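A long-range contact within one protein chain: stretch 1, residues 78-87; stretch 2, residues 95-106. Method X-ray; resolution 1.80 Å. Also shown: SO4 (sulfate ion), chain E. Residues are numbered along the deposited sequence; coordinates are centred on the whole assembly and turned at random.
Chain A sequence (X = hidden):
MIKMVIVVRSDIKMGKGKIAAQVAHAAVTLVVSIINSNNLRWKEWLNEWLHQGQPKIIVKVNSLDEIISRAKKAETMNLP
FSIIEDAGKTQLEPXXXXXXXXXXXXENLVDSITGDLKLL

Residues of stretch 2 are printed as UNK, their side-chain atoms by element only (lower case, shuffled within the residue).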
ATOM      1  N   ASN A  78       9.003  20.063   5.712  1.00 23.13           N
ATOM      2  CA  ASN A  78       7.564  20.118   5.509  1.00 22.95           C
ATOM      3  C   ASN A  78       7.033  19.196   4.417  1.00 21.15           C
ATOM      4  O   ASN A  78       6.236  19.611   3.579  1.00 22.12           O
ATOM      5  CB  ASN A  78       7.142  21.562   5.227  1.00 26.18           C
ATOM      6  CG  ASN A  78       7.453  22.493   6.388  1.00 29.82           C
ATOM      7  OD1 ASN A  78       6.956  22.305   7.501  1.00 30.92           O
ATOM      8  ND2 ASN A  78       8.279  23.501   6.134  1.00 31.68           N
ATOM      9  N   LEU A  79       7.483  17.949   4.436  1.00 20.57           N
ATOM     10  CA  LEU A  79       7.031  16.946   3.477  1.00 19.39           C
ATOM     11  C   LEU A  79       6.096  16.000   4.222  1.00 19.38           C
ATOM     12  O   LEU A  79       6.203  15.848   5.442  1.00 18.46           O
ATOM     13  CB  LEU A  79       8.212  16.137   2.934  1.00 19.73           C
ATOM     14  CG  LEU A  79       9.302  16.867   2.143  1.00 23.26           C
ATOM     15  CD1 LEU A  79      10.331  15.852   1.653  1.00 23.23           C
ATOM     16  CD2 LEU A  79       8.682  17.601   0.964  1.00 21.86           C
ATOM     17  N   PRO A  80       5.162  15.358   3.502  1.00 17.55           N
ATOM     18  CA  PRO A  80       4.235  14.430   4.155  1.00 15.42           C
ATOM     19  C   PRO A  80       5.016  13.199   4.592  1.00 14.15           C
ATOM     20  O   PRO A  80       5.890  12.728   3.860  1.00 13.37           O
ATOM     21  CB  PRO A  80       3.239  14.077   3.043  1.00 16.57           C
ATOM     22  CG  PRO A  80       3.420  15.155   2.007  1.00 17.44           C
ATOM     23  CD  PRO A  80       4.886  15.454   2.060  1.00 17.74           C
ATOM     24  N   PHE A  81       4.717  12.675   5.776  1.00 13.19           N
ATOM     25  CA  PHE A  81       5.397  11.475   6.239  1.00 13.05           C
ATOM     26  C   PHE A  81       4.489  10.669   7.159  1.00 11.83           C
ATOM     27  O   PHE A  81       3.561  11.210   7.754  1.00 13.13           O
ATOM     28  CB  PHE A  81       6.715  11.832   6.949  1.00 14.20           C
ATOM     29  CG  PHE A  81       6.542  12.456   8.308  1.00 15.32           C
ATOM     30  CD1 PHE A  81       6.405  11.659   9.445  1.00 15.93           C
ATOM     31  CD2 PHE A  81       6.528  13.838   8.456  1.00 18.00           C
ATOM     32  CE1 PHE A  81       6.258  12.236  10.711  1.00 16.40           C
ATOM     33  CE2 PHE A  81       6.381  14.425   9.717  1.00 20.48           C
ATOM     34  CZ  PHE A  81       6.246  13.622  10.844  1.00 17.93           C
ATOM     35  N   SER A  82       4.741   9.369   7.247  1.00 12.18           N
ATOM     36  CA  SER A  82       3.944   8.509   8.111  1.00 12.97           C
ATOM     37  C   SER A  82       4.831   7.495   8.806  1.00 14.30           C
ATOM     38  O   SER A  82       5.636   6.828   8.160  1.00 11.26           O
ATOM     39  CB  SER A  82       2.870   7.774   7.302  1.00 14.85           C
ATOM     40  OG  SER A  82       3.453   6.981   6.277  1.00 19.05           O
ATOM     41  N   ILE A  83       4.692   7.393  10.124  1.00 12.90           N
ATOM     42  CA  ILE A  83       5.473   6.428  10.890  1.00 13.01           C
ATOM     43  C   ILE A  83       4.499   5.319  11.255  1.00 12.05           C
ATOM     44  O   ILE A  83       3.533   5.537  11.992  1.00 12.29           O
ATOM     45  CB  ILE A  83       6.064   7.050  12.171  1.00 13.08           C
ATOM     46  CG1 ILE A  83       7.012   8.196  11.798  1.00 17.20           C
ATOM     47  CG2 ILE A  83       6.824   5.984  12.962  1.00 15.28           C
ATOM     48  CD1 ILE A  83       7.562   8.959  12.994  1.00 16.96           C
ATOM     49  N   ILE A  84       4.750   4.133  10.716  1.00 11.33           N
ATOM     50  CA  ILE A  84       3.877   2.993  10.946  1.00 11.87           C
ATOM     51  C   ILE A  84       4.347   2.073  12.071  1.00 13.59           C
ATOM     52  O   ILE A  84       5.517   1.700  12.126  1.00 13.80           O
ATOM     53  CB  ILE A  84       3.738   2.167   9.653  1.00 12.61           C
ATOM     54  CG1 ILE A  84       3.193   3.062   8.530  1.00 12.00           C
ATOM     55  CG2 ILE A  84       2.841   0.966   9.888  1.00 11.19           C
ATOM     56  CD1 ILE A  84       1.837   3.693   8.843  1.00 13.11           C
ATOM     57  N   GLU A  85       3.428   1.724  12.969  1.00 13.10           N
ATOM     58  CA  GLU A  85       3.740   0.824  14.075  1.00 14.86           C
ATOM     59  C   GLU A  85       2.879  -0.424  13.923  1.00 17.65           C
ATOM     60  O   GLU A  85       1.748  -0.359  13.431  1.00 18.21           O
ATOM     61  CB  GLU A  85       3.478   1.488  15.438  1.00 13.48           C
ATOM     62  CG  GLU A  85       4.225   2.810  15.638  1.00 16.86           C
ATOM     63  CD  GLU A  85       4.309   3.259  17.096  1.00 17.54           C
ATOM     64  OE1 GLU A  85       3.418   2.913  17.899  1.00 18.24           O
ATOM     65  OE2 GLU A  85       5.271   3.980  17.438  1.00 17.79           O
ATOM     66  N   ASP A  86       3.422  -1.559  14.339  1.00 17.09           N
ATOM     67  CA  ASP A  86       2.718  -2.833  14.244  1.00 21.27           C
ATOM     68  C   ASP A  86       1.501  -2.879  15.170  1.00 22.17           C
ATOM     69  O   ASP A  86       1.498  -2.266  16.242  1.00 20.52           O
ATOM     70  CB  ASP A  86       3.690  -3.970  14.582  1.00 23.41           C
ATOM     71  CG  ASP A  86       3.180  -5.330  14.135  1.00 28.28           C
ATOM     72  OD1 ASP A  86       2.357  -5.932  14.851  1.00 30.24           O
ATOM     73  OD2 ASP A  86       3.603  -5.793  13.055  1.00 31.38           O
ATOM     74  N   ALA A  87       0.463  -3.596  14.746  1.00 23.86           N
ATOM     75  CA  ALA A  87      -0.755  -3.727  15.542  1.00 26.07           C
ATOM     76  C   ALA A  87      -0.610  -4.890  16.519  1.00 29.15           C
ATOM     77  O   ALA A  87      -1.545  -5.218  17.254  1.00 28.67           O
ATOM     78  CB  ALA A  87      -1.958  -3.956  14.633  1.00 25.93           C
ATOM     79  N   UNK A  95       3.145  -1.621  18.614  1.00 22.37           N
ATOM     80  CA  UNK A  95       3.840  -0.375  18.874  1.00 20.19           C
ATOM     81  C   UNK A  95       5.203  -0.322  18.216  1.00 18.94           C
ATOM     82  O   UNK A  95       5.815   0.741  18.130  1.00 18.66           O
ATOM     83  N   UNK A  96       5.682  -1.471  17.747  1.00 17.43           N
ATOM     84  CA  UNK A  96       6.982  -1.550  17.087  1.00 17.46           C
ATOM     85  C   UNK A  96       6.944  -0.805  15.752  1.00 16.63           C
ATOM     86  O   UNK A  96       6.122  -1.111  14.887  1.00 16.61           O
ATOM     87  o   UNK A  96       7.388  -3.759  18.037  1.00 21.70           O
ATOM     88  c   UNK A  96       7.375  -3.021  16.807  1.00 20.17           C
ATOM     89  c   UNK A  96       8.746  -3.096  16.161  1.00 20.12           C
ATOM     90  N   UNK A  97       7.827   0.175  15.586  1.00 15.16           N
ATOM     91  CA  UNK A  97       7.885   0.935  14.341  1.00 14.28           C
ATOM     92  C   UNK A  97       8.463   0.022  13.254  1.00 15.50           C
ATOM     93  O   UNK A  97       9.553  -0.524  13.406  1.00 15.08           O
ATOM     94  c   UNK A  97       8.838   4.462  15.721  1.00 17.40           C
ATOM     95  c   UNK A  97       9.010   2.860  13.153  1.00 15.24           C
ATOM     96  c   UNK A  97       8.760   2.199  14.508  1.00 15.06           C
ATOM     97  c   UNK A  97       8.069   3.171  15.471  1.00 16.44           C
ATOM     98  N   UNK A  98       7.722  -0.141  12.161  1.00 13.52           N
ATOM     99  CA  UNK A  98       8.146  -1.020  11.074  1.00 14.02           C
ATOM    100  C   UNK A  98       8.643  -0.305   9.824  1.00 15.57           C
ATOM    101  O   UNK A  98       9.501  -0.828   9.104  1.00 17.09           O
ATOM    102  c   UNK A  98       6.995  -1.956  10.644  1.00 14.53           C
ATOM    103  c   UNK A  98       6.544  -2.833  11.807  1.00 13.41           C
ATOM    104  o   UNK A  98       5.892  -1.169  10.187  1.00 16.90           O
ATOM    105  N   UNK A  99       8.101   0.877   9.543  1.00 13.63           N
ATOM    106  CA  UNK A  99       8.525   1.606   8.359  1.00 14.23           C
ATOM    107  C   UNK A  99       8.105   3.067   8.379  1.00 14.20           C
ATOM    108  O   UNK A  99       7.307   3.496   9.221  1.00 12.60           O
ATOM    109  c   UNK A  99       7.983   0.929   7.093  1.00 16.87           C
ATOM    110  s   UNK A  99       6.180   0.890   6.956  1.00 17.41           S
ATOM    111  N   UNK A 100       8.660   3.815   7.431  1.00 12.43           N
ATOM    112  CA  UNK A 100       8.413   5.242   7.287  1.00 13.59           C
ATOM    113  C   UNK A 100       8.044   5.579   5.844  1.00 13.02           C
ATOM    114  O   UNK A 100       8.761   5.215   4.910  1.00 13.95           O
ATOM    115  c   UNK A 100       9.708   7.527   7.379  1.00 13.44           C
ATOM    116  c   UNK A 100       8.813   8.263   8.378  1.00 15.22           C
ATOM    117  c   UNK A 100      11.140   8.046   7.485  1.00 14.95           C
ATOM    118  c   UNK A 100       9.680   6.023   7.667  1.00 12.37           C
ATOM    119  N   UNK A 101       6.924   6.265   5.660  1.00 12.09           N
ATOM    120  CA  UNK A 101       6.539   6.662   4.320  1.00 11.73           C
ATOM    121  C   UNK A 101       6.839   8.139   4.166  1.00 12.08           C
ATOM    122  O   UNK A 101       6.708   8.897   5.128  1.00 11.64           O
ATOM    123  N   UNK A 102       7.258   8.553   2.972  1.00 11.31           N
ATOM    124  CA  UNK A 102       7.552   9.958   2.701  1.00 12.15           C
ATOM    125  C   UNK A 102       6.998  10.356   1.334  1.00 10.84           C
ATOM    126  O   UNK A 102       7.190   9.644   0.348  1.00 12.81           O
ATOM    127  c   UNK A 102      11.210   9.959   4.097  1.00 17.66           C
ATOM    128  c   UNK A 102       9.683   9.864   4.059  1.00 16.37           C
ATOM    129  c   UNK A 102       9.079  10.236   2.703  1.00 14.93           C
ATOM    130  c   UNK A 102       9.339  11.699   2.407  1.00 15.75           C
ATOM    131  N   UNK A 103       6.306  11.488   1.279  1.00 11.57           N
ATOM    132  CA  UNK A 103       5.758  11.946   0.017  1.00 12.86           C
ATOM    133  C   UNK A 103       4.282  11.637  -0.168  1.00 14.32           C
ATOM    134  O   UNK A 103       3.568  11.400   0.809  1.00 11.98           O
ATOM    135  N   UNK A 104       3.797  11.615  -1.421  1.00 14.59           N
ATOM    136  CA  UNK A 104       4.598  11.864  -2.625  1.00 14.82           C
ATOM    137  C   UNK A 104       5.133  13.292  -2.738  1.00 15.09           C
ATOM    138  O   UNK A 104       4.538  14.238  -2.222  1.00 13.96           O
ATOM    139  c   UNK A 104       3.639  11.504  -3.759  1.00 16.57           C
ATOM    140  c   UNK A 104       2.393  11.334  -1.771  1.00 14.77           C
ATOM    141  c   UNK A 104       2.305  11.836  -3.192  1.00 16.52           C
ATOM    142  N   UNK A 105       6.268  13.430  -3.414  1.00 14.34           N
ATOM    143  CA  UNK A 105       6.893  14.734  -3.606  1.00 13.82           C
ATOM    144  C   UNK A 105       7.985  14.609  -4.672  1.00 13.46           C
ATOM    145  O   UNK A 105       8.355  13.503  -5.054  1.00 13.77           O
ATOM    146  c   UNK A 105       7.498  15.217  -2.293  1.00 14.96           C
ATOM    147  N   UNK A 106       8.506  15.744  -5.172  1.00 15.42           N
ATOM    148  CA  UNK A 106       9.564  15.713  -6.193  1.00 15.14           C
ATOM    149  C   UNK A 106      10.652  14.728  -5.775  1.00 14.15           C
ATOM    150  O   UNK A 106      11.175  14.809  -4.665  1.00 14.75           O
ATOM    151  c   UNK A 106      10.059  17.153  -6.211  1.00 16.10           C
ATOM    152  c   UNK A 106       8.143  17.134  -4.838  1.00 14.97           C
ATOM    153  c   UNK A 106       8.802  17.921  -5.965  1.00 15.77           C
TER
HETATM  154  S   SO4 E 803      -0.828  -4.625  11.308  1.00 41.53           S
HETATM  155  O1  SO4 E 803       0.408  -4.454  12.095  1.00 40.74           O
HETATM  156  O2  SO4 E 803      -1.625  -5.726  11.883  1.00 41.59           O
HETATM  157  O3  SO4 E 803      -0.477  -4.945   9.911  1.00 42.02           O
HETATM  158  O4  SO4 E 803      -1.613  -3.376  11.352  1.00 41.45           O

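Position 95 has no side-chain atoms. Its N donates to Asp86 O (3.0 Å), and at its backbone angles a CB would be jammed against the preceding carbonyl oxygen, so it is Gly95. Position 96 carries one carbon bearing one oxygen and one carbon, directed away from stretch 1: Thr96. Its contribution is mainly backbone, its O accepting from Asp86 N at 2.8 Å.

Position 97 has four carbons, forked at the first, with one arm two carbons long: Ile97. Its CD1 packs on Ile83 CG2 at 3.7 Å, and a beta-branched chain suits the extended backbone. At 98 a single carbon again bears an oxygen and a carbon, giving Thr98. Its N donates to Ile84 O (2.9 Å), and its OG1 adds a weak hydrogen bond to that same Ile84 O (3.5 Å). The hydroxyl is also hydrogen-bonded elsewhere in the structure, so its burial leaves it satisfied.

One carbon followed by sulfur identifies position 99 as Cys99; its SG lies 3.9 Å from Ile84 CB, a compact apolar contact in a buried place. Position 100 has four carbons forked at the second, which is Leu100. The later fork lets CD1 reach both Ile83 CG1 (3.9 Å) and Phe81 CD1 (4.3 Å).

Position 101 has no side-chain atoms, and an ideal CB would clash with Ser82 OG at 2.8 Å: Gly101. Position 102 repeats the four-carbon pattern forked at the first, with one two-carbon arm: Ile102, whose CG2 meets Leu79 CD1 at 4.3 Å. Position 103 is bare once more. A CB would be jammed against the preceding carbonyl oxygen and crowded by the N of 105, so this is Gly103; its N donates to Pro80 O (2.9 Å).

Three carbons closing onto the backbone N make position 104 Pro104, preceded by a cis peptide bond where the chain turns a corner. The single carbon at 105 is Ala105, small enough to sit in a buried site with its CB 4.2 Å from Leu79 CD2. Position 106 is another three-carbon ring, Pro106, at the N-cap position right before a helix.

The contact is an antiparallel strand pairing. Ser82 and Gly101 exchange two hydrogen bonds, Ser82 N to Gly101 O and Gly101 N to Ser82 O, both 2.9 Å. Between Ile84 and Glu85 a beta bulge shifts the register by one, so Ile84 pairs with Cys99 but Glu85 with Ile97. Ile83, Leu100 and Ile97 pack on one face; Ile84 and Cys99 occupy the other.

Stretch 2, residues 95-106: GTITCLGIGPAP
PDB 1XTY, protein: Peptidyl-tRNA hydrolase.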